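Local coordinates for protein URE2 (Lodderomyces elongisporus NRRL YB-4239, PDB 4EXJ) that is of unknown function but belongs to the glutathione S-transferase superfamily and, as a URE2-like protein, may bind glutathione or act in transcription regulation, at residues F85-K90 against G158-I163; E101-Q106 against T162-A167; R153-G158 against Q200-F205. One frame throughout, in Å; residues are numbered along the deposited sequence.

Interaction 1: F85-K90 against G158-I163; sequences FFYSLK and GDKFTI
F85 O receives the amide N-H of I163 at 2.8 Å between I163 N and F85 O, with an N-H...O angle of 154° and the donor in the carbonyl plane. I163 is the first residue of helix 163-179, where no earlier turn offers a carbonyl, and the loop before helix 93-120 supplies one instead. Carbon closes round the same oxygen: T162 CB comes to 3.3 Å from F85 O, and the branched I163 lays CG2 against it.

Beyond the carbonyl, the F85 ring lies beside that of F161, CE1 of F85 near CD1 of F161. F85 CD1 meets the F161 ring at the edge, in plane, while F161 O sits at the edge of the F85 ring, 3.8 Å from F85 CD1. L23 of helix 15-23 packs on both rings and L20 on F85, so large flat residues suit a seam that also takes in the N-terminal domain.

Y87 sets CG beside its backbone N (chi1 -66°), and the ring carries the hydroxyl up to the loop at G158 and D159. D159 N donates to Y87 OH only weakly, at 3.5 Å, and a water joins Y87 OH to D159 OD1. G158, having no side chain, lets Y87 OH come within 3.6 Å of its CA. The extended K160 brings CE to 3.7 Å from Y87 OH and sends NZ to H83 O and to a water bonded to F86 O.

One short backbone bond among buried carbon thus does the firm work; the hydroxyl of Y87, held by a weak bond and a water, is probably more adaptable.

Interaction 2: E101-Q106 against T162-A167; sequences ELLFYQ and TIVDIA
L102 and L103 both turn CG away from the carbonyl carbon (chi1 near -70°), which carries L102 CD1 to V164 and the fork of L103 into the gap between the helices; V164 extends CG1 opposite its backbone N (chi1 171°) to meet L102. L102 CB rests 3.7 Å from V164 CG1, the two side chains crossing at about a right angle. L103 spreads its branches: CD1 reaches I163 CD1 at 3.9 Å, CD2 reaches A167 CB at 4.0 Å, and CG lies beside V164 CG2. Leucine's fork suits a place with three neighbours, and the small A167 leaves room for it one turn further on.

The segments run almost parallel, 7° apart with axes 9.6 Å from each other, as helices of the all-helical C-terminal domain of glutathione S-transferases. Helix 163-179 opens with the capping box known from this family: T162 OG1 accepts from V164 N at 3.2 Å, an amide of the first turn, and D165 OD2 accepts in return from T162 N, the amide of the N-cap residue, at 2.8 Å through its anti lone pair. F161, packed on I166, adds a hydrophobic staple. Threonine and aspartate suit these positions as short acceptors; D165 OD1 also takes F156 N and W198 NE1.

Q106, bent at its second torsion, lays its amide beside A167. Q106 NE2 is 3.2 Å from A167 O, but the angle is too poor for a hydrogen bond, and OE1 passes 3.8 Å from A167 CB. This buried OE1 is satisfied from the N-terminal domain side, by K16 NZ and by N69 ND2 of helix 68-79.

Interaction 3: R153-G158 against Q200-F205; sequences RDWFVG and QRAIAF
The loop leading toward helix 163-179 is clasped here to helix 193-203, on the outer side of the C-terminal helical domain. R201 reaches from that helix across W155, laying its aliphatic chain on the indole: R201 CD stands 3.9 Å from the centroid of the six-membered ring and 14° off the normal, a CH-pi contact over the face. R201 CG is also close, 3.7 Å from W155 CH2. D154 CB covers the same face of W155 beside CD, both offset toward the rim. At the indole's edge, in plane, lies A202 CA, with A202 CB 4.0 Å from W155 CZ3; a small residue lets the ring come close to the helix backbone. R153 adds only weak bonds within the loop, NE to W155 O, at 2.7 Å, and NH2 to G158 O.

A bend at the third torsion of R201 lifts the guanidinium off the indole, steeply inclined to it, and carries it to D154. There NH1 donates to D154 O at 2.9 Å, with an N-H...O angle of 131° and the oxygen out of the guanidinium plane, a rather bent bond. The D154 carboxylate lies stacked on the guanidinium, the planes 25° apart and OD1 3.7 Å from CZ over its centre. The salt bridge from D154 OD1 to R201 NH2 is long, 3.8 Å, and no N-H points at the oxygen, so the attraction is one of charge alone. K197 NZ is close to R201 NH2, and the aspartate may temper that repulsion.

Arginine suits the site because it offers both a methylene chain for the ring and a charged end for the loop. With R201 over the W155 face, a CH-pi contact joins this loop to helix 193-203 in the C-terminal helical domain of the GST fold.

Overall arrangement
All three contacts lie in the C-terminal helical domain and converge on the chain around 153-167. Interactions 1 and 2 share T162 and I163, their centres 10 Å apart; interactions 1 and 3 share G158, and the centre of interaction 3 is about 12 Å from those of the others. Along the chain come 85-90 and 101-106, then 153-167, and finally 200-205. Interaction 2 is the deepest, joining helices 93-120 and 163-179; interaction 1 adds the loop before helix 93-120, and interaction 3 helix 193-203. Helix 163-179 thus joins core and outer loops, while helix 93-120 and the loop before it meet the second subunit; within interaction 2's segment F104 stacks on F104 of that chain.

Interaction 1: F85-K90 against G158-I163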
loop_
_atom_site.group_PDB
_atom_site.type_symbol
_atom_site.label_atom_id
_atom_site.label_comp_id
_atom_site.label_asym_id
_atom_site.label_seq_id
_atom_site.Cartn_x
_atom_site.Cartn_y
_atom_site.Cartn_z
ATOM N N PHE B 85 2.605 -17.043 -12.657
ATOM C CA PHE B 85 2.540 -15.581 -12.527
ATOM C C PHE B 85 3.058 -15.040 -11.211
ATOM O O PHE B 85 2.867 -13.861 -10.906
ATOM C CB PHE B 85 1.102 -15.093 -12.739
ATOM C CG PHE B 85 0.565 -15.382 -14.122
ATOM C CD1 PHE B 85 1.126 -14.768 -15.235
ATOM C CD2 PHE B 85 -0.496 -16.265 -14.299
ATOM C CE1 PHE B 85 0.643 -15.019 -16.517
ATOM C CE2 PHE B 85 -0.983 -16.543 -15.584
ATOM C CZ PHE B 85 -0.407 -15.911 -16.695
ATOM N N PHE B 86 3.722 -15.872 -10.419
ATOM C CA PHE B 86 4.277 -15.353 -9.179
ATOM C C PHE B 86 5.348 -16.263 -8.662
ATOM O O PHE B 86 5.497 -17.395 -9.140
ATOM C CB PHE B 86 3.189 -15.157 -8.106
ATOM C CG PHE B 86 2.819 -16.415 -7.338
ATOM C CD1 PHE B 86 2.210 -17.497 -7.976
ATOM C CD2 PHE B 86 3.056 -16.501 -5.974
ATOM C CE1 PHE B 86 1.847 -18.637 -7.257
ATOM C CE2 PHE B 86 2.705 -17.647 -5.254
ATOM C CZ PHE B 86 2.103 -18.713 -5.902
ATOM N N TYR B 87 6.082 -15.745 -7.686
ATOM C CA TYR B 87 7.122 -16.504 -7.003
ATOM C C TYR B 87 6.716 -16.754 -5.547
ATOM O O TYR B 87 6.239 -15.859 -4.856
ATOM C CB TYR B 87 8.428 -15.739 -7.080
ATOM C CG TYR B 87 8.983 -15.603 -8.472
ATOM C CD1 TYR B 87 9.705 -16.640 -9.056
ATOM C CD2 TYR B 87 8.778 -14.440 -9.222
ATOM C CE1 TYR B 87 10.215 -16.526 -10.338
ATOM C CE2 TYR B 87 9.296 -14.319 -10.507
ATOM C CZ TYR B 87 10.010 -15.367 -11.057
ATOM O OH TYR B 87 10.526 -15.251 -12.328
ATOM N N SER B 88 6.892 -17.985 -5.077
ATOM C CA SER B 88 6.530 -18.282 -3.697
ATOM C C SER B 88 7.773 -18.141 -2.813
ATOM O O SER B 88 8.899 -18.094 -3.298
ATOM C CB SER B 88 5.909 -19.686 -3.563
ATOM O OG SER B 88 6.917 -20.673 -3.654
ATOM N N LEU B 89 7.538 -18.026 -1.519
ATOM C CA LEU B 89 8.608 -17.793 -0.565
ATOM C C LEU B 89 9.648 -18.929 -0.589
ATOM O O LEU B 89 10.856 -18.675 -0.597
ATOM C CB LEU B 89 8.003 -17.585 0.818
ATOM C CG LEU B 89 8.932 -17.315 2.004
ATOM C CD1 LEU B 89 9.926 -16.182 1.703
ATOM C CD2 LEU B 89 8.100 -17.009 3.227
ATOM N N LYS B 90 9.184 -20.172 -0.655
ATOM C CA LYS B 90 10.108 -21.317 -0.684
ATOM C C LYS B 90 10.726 -21.466 -2.056
ATOM O O LYS B 90 11.915 -21.771 -2.201
ATOM C CB LYS B 90 9.383 -22.605 -0.318
ATOM C CG LYS B 90 9.308 -22.877 1.158
ATOM C CD LYS B 90 8.826 -24.296 1.419
ATOM C CE LYS B 90 8.571 -24.504 2.904
ATOM N NZ LYS B 90 8.077 -25.881 3.205
ATOM N N GLY B 158 12.097 -11.006 -11.742
ATOM C CA GLY B 158 12.481 -12.272 -12.354
ATOM C C GLY B 158 12.553 -12.143 -13.861
ATOM O O GLY B 158 12.908 -11.091 -14.375
ATOM N N ASP B 159 12.239 -13.222 -14.567
ATOM C CA ASP B 159 12.442 -13.222 -16.009
ATOM C C ASP B 159 11.161 -13.407 -16.802
ATOM O O ASP B 159 11.194 -13.876 -17.939
ATOM C CB ASP B 159 13.489 -14.283 -16.400
ATOM C CG ASP B 159 13.071 -15.704 -16.040
ATOM O OD1 ASP B 159 11.984 -15.913 -15.455
ATOM O OD2 ASP B 159 13.850 -16.631 -16.361
ATOM N N LYS B 160 10.027 -13.018 -16.227
ATOM C CA LYS B 160 8.769 -13.251 -16.899
ATOM C C LYS B 160 7.701 -12.303 -16.364
ATOM O O LYS B 160 7.868 -11.689 -15.297
ATOM C CB LYS B 160 8.305 -14.683 -16.687
ATOM C CG LYS B 160 7.945 -14.990 -15.251
ATOM C CD LYS B 160 7.616 -16.457 -15.068
ATOM C CE LYS B 160 7.442 -16.810 -13.608
ATOM N NZ LYS B 160 7.295 -18.283 -13.458
ATOM N N PHE B 161 6.631 -12.194 -17.140
ATOM C CA PHE B 161 5.421 -11.469 -16.743
ATOM C C PHE B 161 4.842 -12.059 -15.450
ATOM O O PHE B 161 4.582 -13.263 -15.364
ATOM C CB PHE B 161 4.413 -11.599 -17.892
ATOM C CG PHE B 161 3.088 -10.905 -17.673
ATOM C CD1 PHE B 161 2.055 -11.536 -16.995
ATOM C CD2 PHE B 161 2.851 -9.660 -18.246
ATOM C CE1 PHE B 161 0.826 -10.906 -16.851
ATOM C CE2 PHE B 161 1.622 -9.034 -18.103
ATOM C CZ PHE B 161 0.620 -9.655 -17.420
ATOM N N THR B 162 4.631 -11.206 -14.436
ATOM C CA THR B 162 4.061 -11.657 -13.169
ATOM C C THR B 162 2.946 -10.743 -12.639
ATOM O O THR B 162 2.553 -9.749 -13.269
ATOM C CB THR B 162 5.119 -11.698 -12.036
ATOM O OG1 THR B 162 5.566 -10.369 -11.725
ATOM C CG2 THR B 162 6.306 -12.588 -12.418
ATOM N N ILE B 163 2.427 -11.107 -11.478
ATOM C CA ILE B 163 1.415 -10.281 -10.819
ATOM C C ILE B 163 1.903 -8.849 -10.587
ATOM O O ILE B 163 1.086 -7.937 -10.494
ATOM C CB ILE B 163 0.882 -10.904 -9.488
ATOM C CG1 ILE B 163 2.028 -11.140 -8.483
ATOM C CG2 ILE B 163 0.029 -12.184 -9.776
ATOM C CD1 ILE B 163 1.583 -11.754 -7.178
HETATM O O HOH W 1 7.387 -18.466 -10.596
HETATM O O HOH W 2 11.389 -17.707 -13.775
#

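Interaction 2: E101-Q106 against T162-A167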
loop_
_atom_site.group_PDB
_atom_site.type_symbol
_atom_site.label_atom_id
_atom_site.label_comp_id
_atom_site.label_asym_id
_atom_site.label_seq_id
_atom_site.Cartn_x
_atom_site.Cartn_y
_atom_site.Cartn_z
ATOM N N GLU B 101 7.331 -6.317 -2.062
ATOM C CA GLU B 101 7.571 -4.888 -1.899
ATOM C C GLU B 101 6.985 -4.117 -3.079
ATOM O O GLU B 101 6.424 -3.035 -2.887
ATOM C CB GLU B 101 9.057 -4.577 -1.642
ATOM C CG GLU B 101 9.957 -4.774 -2.804
ATOM C CD GLU B 101 11.435 -4.718 -2.427
ATOM O OE1 GLU B 101 12.264 -4.497 -3.337
ATOM O OE2 GLU B 101 11.767 -4.900 -1.230
ATOM N N LEU B 102 7.121 -4.645 -4.296
ATOM C CA LEU B 102 6.561 -3.926 -5.463
ATOM C C LEU B 102 5.049 -3.871 -5.485
ATOM O O LEU B 102 4.474 -2.893 -5.987
ATOM C CB LEU B 102 7.104 -4.464 -6.792
ATOM C CG LEU B 102 8.570 -4.073 -6.970
ATOM C CD1 LEU B 102 9.143 -4.822 -8.164
ATOM C CD2 LEU B 102 8.734 -2.568 -7.139
ATOM N N LEU B 103 4.384 -4.873 -4.908
ATOM C CA LEU B 103 2.918 -4.824 -4.791
ATOM C C LEU B 103 2.502 -3.747 -3.772
ATOM O O LEU B 103 1.518 -3.014 -3.976
ATOM C CB LEU B 103 2.367 -6.191 -4.390
ATOM C CG LEU B 103 2.481 -7.250 -5.487
ATOM C CD1 LEU B 103 2.112 -8.606 -4.920
ATOM C CD2 LEU B 103 1.593 -6.879 -6.648
ATOM N N PHE B 104 3.250 -3.619 -2.678
ATOM C CA PHE B 104 2.998 -2.503 -1.760
ATOM C C PHE B 104 3.285 -1.168 -2.426
ATOM O O PHE B 104 2.487 -0.238 -2.326
ATOM C CB PHE B 104 3.810 -2.645 -0.461
ATOM C CG PHE B 104 3.113 -3.488 0.592
ATOM C CD1 PHE B 104 2.171 -2.920 1.429
ATOM C CD2 PHE B 104 3.415 -4.833 0.730
ATOM C CE1 PHE B 104 1.533 -3.696 2.394
ATOM C CE2 PHE B 104 2.775 -5.608 1.684
ATOM C CZ PHE B 104 1.846 -5.036 2.498
ATOM N N TYR B 105 4.405 -1.090 -3.138
ATOM C CA TYR B 105 4.787 0.153 -3.805
ATOM C C TYR B 105 3.734 0.578 -4.849
ATOM O O TYR B 105 3.327 1.770 -4.917
ATOM C CB TYR B 105 6.166 -0.033 -4.476
ATOM C CG TYR B 105 6.618 1.244 -5.151
ATOM C CD1 TYR B 105 6.205 1.537 -6.438
ATOM C CD2 TYR B 105 7.424 2.164 -4.485
ATOM C CE1 TYR B 105 6.578 2.723 -7.057
ATOM C CE2 TYR B 105 7.814 3.355 -5.096
ATOM C CZ TYR B 105 7.381 3.620 -6.384
ATOM O OH TYR B 105 7.732 4.809 -7.001
ATOM N N GLN B 106 3.278 -0.376 -5.658
ATOM C CA GLN B 106 2.301 -0.038 -6.708
ATOM C C GLN B 106 1.023 0.497 -6.110
ATOM O O GLN B 106 0.451 1.473 -6.593
ATOM C CB GLN B 106 2.044 -1.212 -7.660
ATOM C CG GLN B 106 1.316 -0.857 -8.951
ATOM C CD GLN B 106 -0.180 -0.657 -8.782
ATOM O OE1 GLN B 106 -0.807 -1.256 -7.889
ATOM N NE2 GLN B 106 -0.767 0.171 -9.638
ATOM N N THR B 162 4.631 -11.206 -14.436
ATOM C CA THR B 162 4.061 -11.657 -13.169
ATOM C C THR B 162 2.946 -10.743 -12.639
ATOM O O THR B 162 2.553 -9.749 -13.269
ATOM C CB THR B 162 5.119 -11.698 -12.036
ATOM O OG1 THR B 162 5.566 -10.369 -11.725
ATOM C CG2 THR B 162 6.306 -12.588 -12.418
ATOM N N ILE B 163 2.427 -11.107 -11.478
ATOM C CA ILE B 163 1.415 -10.281 -10.819
ATOM C C ILE B 163 1.903 -8.849 -10.587
ATOM O O ILE B 163 1.086 -7.937 -10.494
ATOM C CB ILE B 163 0.882 -10.904 -9.488
ATOM C CG1 ILE B 163 2.028 -11.140 -8.483
ATOM C CG2 ILE B 163 0.029 -12.184 -9.776
ATOM C CD1 ILE B 163 1.583 -11.754 -7.178
ATOM N N VAL B 164 3.215 -8.628 -10.476
ATOM C CA VAL B 164 3.701 -7.254 -10.321
ATOM C C VAL B 164 3.486 -6.476 -11.628
ATOM O O VAL B 164 3.035 -5.311 -11.634
ATOM C CB VAL B 164 5.171 -7.224 -9.911
ATOM C CG1 VAL B 164 5.711 -5.790 -9.963
ATOM C CG2 VAL B 164 5.336 -7.810 -8.502
ATOM N N ASP B 165 3.785 -7.124 -12.750
ATOM C CA ASP B 165 3.478 -6.498 -14.031
ATOM C C ASP B 165 1.988 -6.256 -14.210
ATOM O O ASP B 165 1.615 -5.238 -14.774
ATOM C CB ASP B 165 4.020 -7.312 -15.207
ATOM C CG ASP B 165 5.510 -7.577 -15.070
ATOM O OD1 ASP B 165 6.318 -6.623 -15.210
ATOM O OD2 ASP B 165 5.846 -8.740 -14.763
ATOM N N ILE B 166 1.146 -7.183 -13.753
ATOM C CA ILE B 166 -0.297 -6.949 -13.810
ATOM C C ILE B 166 -0.652 -5.700 -12.991
ATOM O O ILE B 166 -1.385 -4.823 -13.480
ATOM C CB ILE B 166 -1.091 -8.146 -13.290
ATOM C CG1 ILE B 166 -0.876 -9.372 -14.196
ATOM C CG2 ILE B 166 -2.576 -7.830 -13.186
ATOM C CD1 ILE B 166 -1.473 -10.650 -13.619
ATOM N N ALA B 167 -0.154 -5.608 -11.761
ATOM C CA ALA B 167 -0.517 -4.456 -10.922
ATOM C C ALA B 167 -0.111 -3.137 -11.622
ATOM O O ALA B 167 -0.930 -2.212 -11.781
ATOM C CB ALA B 167 0.121 -4.570 -9.545
#

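Interaction 3: R153-G158 against Q200-F205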
loop_
_atom_site.group_PDB
_atom_site.type_symbol
_atom_site.label_atom_id
_atom_site.label_comp_id
_atom_site.label_asym_id
_atom_site.label_seq_id
_atom_site.Cartn_x
_atom_site.Cartn_y
_atom_site.Cartn_z
ATOM N N ARG B 153 16.060 -4.719 -17.906
ATOM C CA ARG B 153 15.180 -5.880 -17.814
ATOM C C ARG B 153 13.905 -5.747 -18.622
ATOM O O ARG B 153 13.534 -4.656 -19.053
ATOM C CB ARG B 153 14.827 -6.180 -16.364
ATOM C CG ARG B 153 14.558 -4.964 -15.528
ATOM C CD ARG B 153 14.550 -5.379 -14.072
ATOM N NE ARG B 153 13.941 -6.694 -13.957
ATOM C CZ ARG B 153 14.095 -7.507 -12.922
ATOM N NH1 ARG B 153 14.849 -7.136 -11.891
ATOM N NH2 ARG B 153 13.491 -8.690 -12.922
ATOM N N ASP B 154 13.238 -6.876 -18.814
ATOM C CA ASP B 154 11.989 -6.900 -19.564
ATOM C C ASP B 154 10.802 -6.744 -18.632
ATOM O O ASP B 154 9.794 -6.130 -18.996
ATOM C CB ASP B 154 11.850 -8.211 -20.315
ATOM C CG ASP B 154 12.634 -8.213 -21.612
ATOM O OD1 ASP B 154 13.222 -7.165 -21.948
ATOM O OD2 ASP B 154 12.638 -9.257 -22.285
ATOM N N TRP B 155 10.927 -7.329 -17.451
ATOM C CA TRP B 155 9.812 -7.386 -16.494
ATOM C C TRP B 155 10.234 -6.896 -15.116
ATOM O O TRP B 155 11.429 -6.767 -14.823
ATOM C CB TRP B 155 9.287 -8.804 -16.385
ATOM C CG TRP B 155 8.928 -9.418 -17.704
ATOM C CD1 TRP B 155 9.610 -10.426 -18.355
ATOM C CD2 TRP B 155 7.829 -9.068 -18.548
ATOM N NE1 TRP B 155 8.972 -10.740 -19.537
ATOM C CE2 TRP B 155 7.885 -9.912 -19.686
ATOM C CE3 TRP B 155 6.795 -8.127 -18.456
ATOM C CZ2 TRP B 155 6.947 -9.837 -20.718
ATOM C CZ3 TRP B 155 5.873 -8.055 -19.488
ATOM C CH2 TRP B 155 5.948 -8.908 -20.597
ATOM N N PHE B 156 9.250 -6.614 -14.254
ATOM C CA PHE B 156 9.584 -6.051 -12.954
ATOM C C PHE B 156 10.331 -7.007 -12.045
ATOM O O PHE B 156 11.241 -6.579 -11.336
ATOM C CB PHE B 156 8.331 -5.522 -12.237
ATOM C CG PHE B 156 8.041 -4.074 -12.549
ATOM C CD1 PHE B 156 8.768 -3.057 -11.953
ATOM C CD2 PHE B 156 7.077 -3.746 -13.494
ATOM C CE1 PHE B 156 8.502 -1.712 -12.251
ATOM C CE2 PHE B 156 6.827 -2.412 -13.815
ATOM C CZ PHE B 156 7.537 -1.401 -13.198
ATOM N N VAL B 157 9.953 -8.278 -12.091
ATOM C CA VAL B 157 10.503 -9.277 -11.180
ATOM C C VAL B 157 10.875 -10.536 -11.947
ATOM O O VAL B 157 10.068 -11.087 -12.697
ATOM C CB VAL B 157 9.491 -9.648 -10.053
ATOM C CG1 VAL B 157 10.091 -10.679 -9.099
ATOM C CG2 VAL B 157 9.058 -8.383 -9.269
ATOM N N GLY B 158 12.097 -11.006 -11.742
ATOM C CA GLY B 158 12.481 -12.272 -12.354
ATOM C C GLY B 158 12.553 -12.143 -13.861
ATOM O O GLY B 158 12.908 -11.091 -14.375
ATOM N N GLN B 200 4.284 -1.473 -23.286
ATOM C CA GLN B 200 3.834 -2.058 -24.546
ATOM C C GLN B 200 3.953 -3.581 -24.529
ATOM O O GLN B 200 3.081 -4.287 -25.048
ATOM C CB GLN B 200 4.623 -1.457 -25.724
ATOM C CG GLN B 200 4.361 0.029 -25.958
ATOM C CD GLN B 200 2.909 0.352 -26.280
ATOM O OE1 GLN B 200 2.154 -0.498 -26.744
ATOM N NE2 GLN B 200 2.518 1.586 -26.037
ATOM N N ARG B 201 5.022 -4.103 -23.934
ATOM C CA ARG B 201 5.161 -5.549 -23.884
ATOM C C ARG B 201 4.194 -6.171 -22.892
ATOM O O ARG B 201 3.714 -7.276 -23.100
ATOM C CB ARG B 201 6.605 -6.012 -23.634
ATOM C CG ARG B 201 7.149 -5.844 -22.241
ATOM C CD ARG B 201 8.512 -6.567 -22.134
ATOM N NE ARG B 201 9.520 -5.896 -22.947
ATOM C CZ ARG B 201 10.293 -4.901 -22.516
ATOM N NH1 ARG B 201 10.200 -4.445 -21.260
ATOM N NH2 ARG B 201 11.167 -4.345 -23.347
ATOM N N ALA B 202 3.892 -5.450 -21.814
ATOM C CA ALA B 202 2.946 -5.977 -20.839
ATOM C C ALA B 202 1.491 -6.015 -21.339
ATOM O O ALA B 202 0.791 -7.000 -21.121
ATOM C CB ALA B 202 3.046 -5.201 -19.524
ATOM N N ILE B 203 1.060 -4.944 -22.004
ATOM C CA ILE B 203 -0.279 -4.845 -22.544
ATOM C C ILE B 203 -0.483 -5.867 -23.677
ATOM O O ILE B 203 -1.603 -6.336 -23.904
ATOM C CB ILE B 203 -0.587 -3.400 -23.022
ATOM C CG1 ILE B 203 -2.096 -3.187 -23.152
ATOM C CG2 ILE B 203 0.145 -3.050 -24.312
ATOM C CD1 ILE B 203 -2.793 -3.073 -21.810
ATOM N N ALA B 204 0.619 -6.230 -24.333
ATOM C CA ALA B 204 0.610 -7.200 -25.428
ATOM C C ALA B 204 0.627 -8.668 -24.967
ATOM O O ALA B 204 0.521 -9.590 -25.787
ATOM C CB ALA B 204 1.802 -6.933 -26.356
ATOM N N PHE B 205 0.779 -8.891 -23.662
ATOM C CA PHE B 205 0.848 -10.252 -23.125
ATOM C C PHE B 205 -0.477 -10.981 -23.275
ATOM O O PHE B 205 -1.527 -10.496 -22.816
ATOM C CB PHE B 205 1.261 -10.221 -21.646
ATOM C CG PHE B 205 1.493 -11.577 -21.055
ATOM C CD1 PHE B 205 2.691 -12.241 -21.257
ATOM C CD2 PHE B 205 0.516 -12.186 -20.299
ATOM C CE1 PHE B 205 2.910 -13.498 -20.716
ATOM C CE2 PHE B 205 0.721 -13.453 -19.758
ATOM C CZ PHE B 205 1.921 -14.106 -19.962
#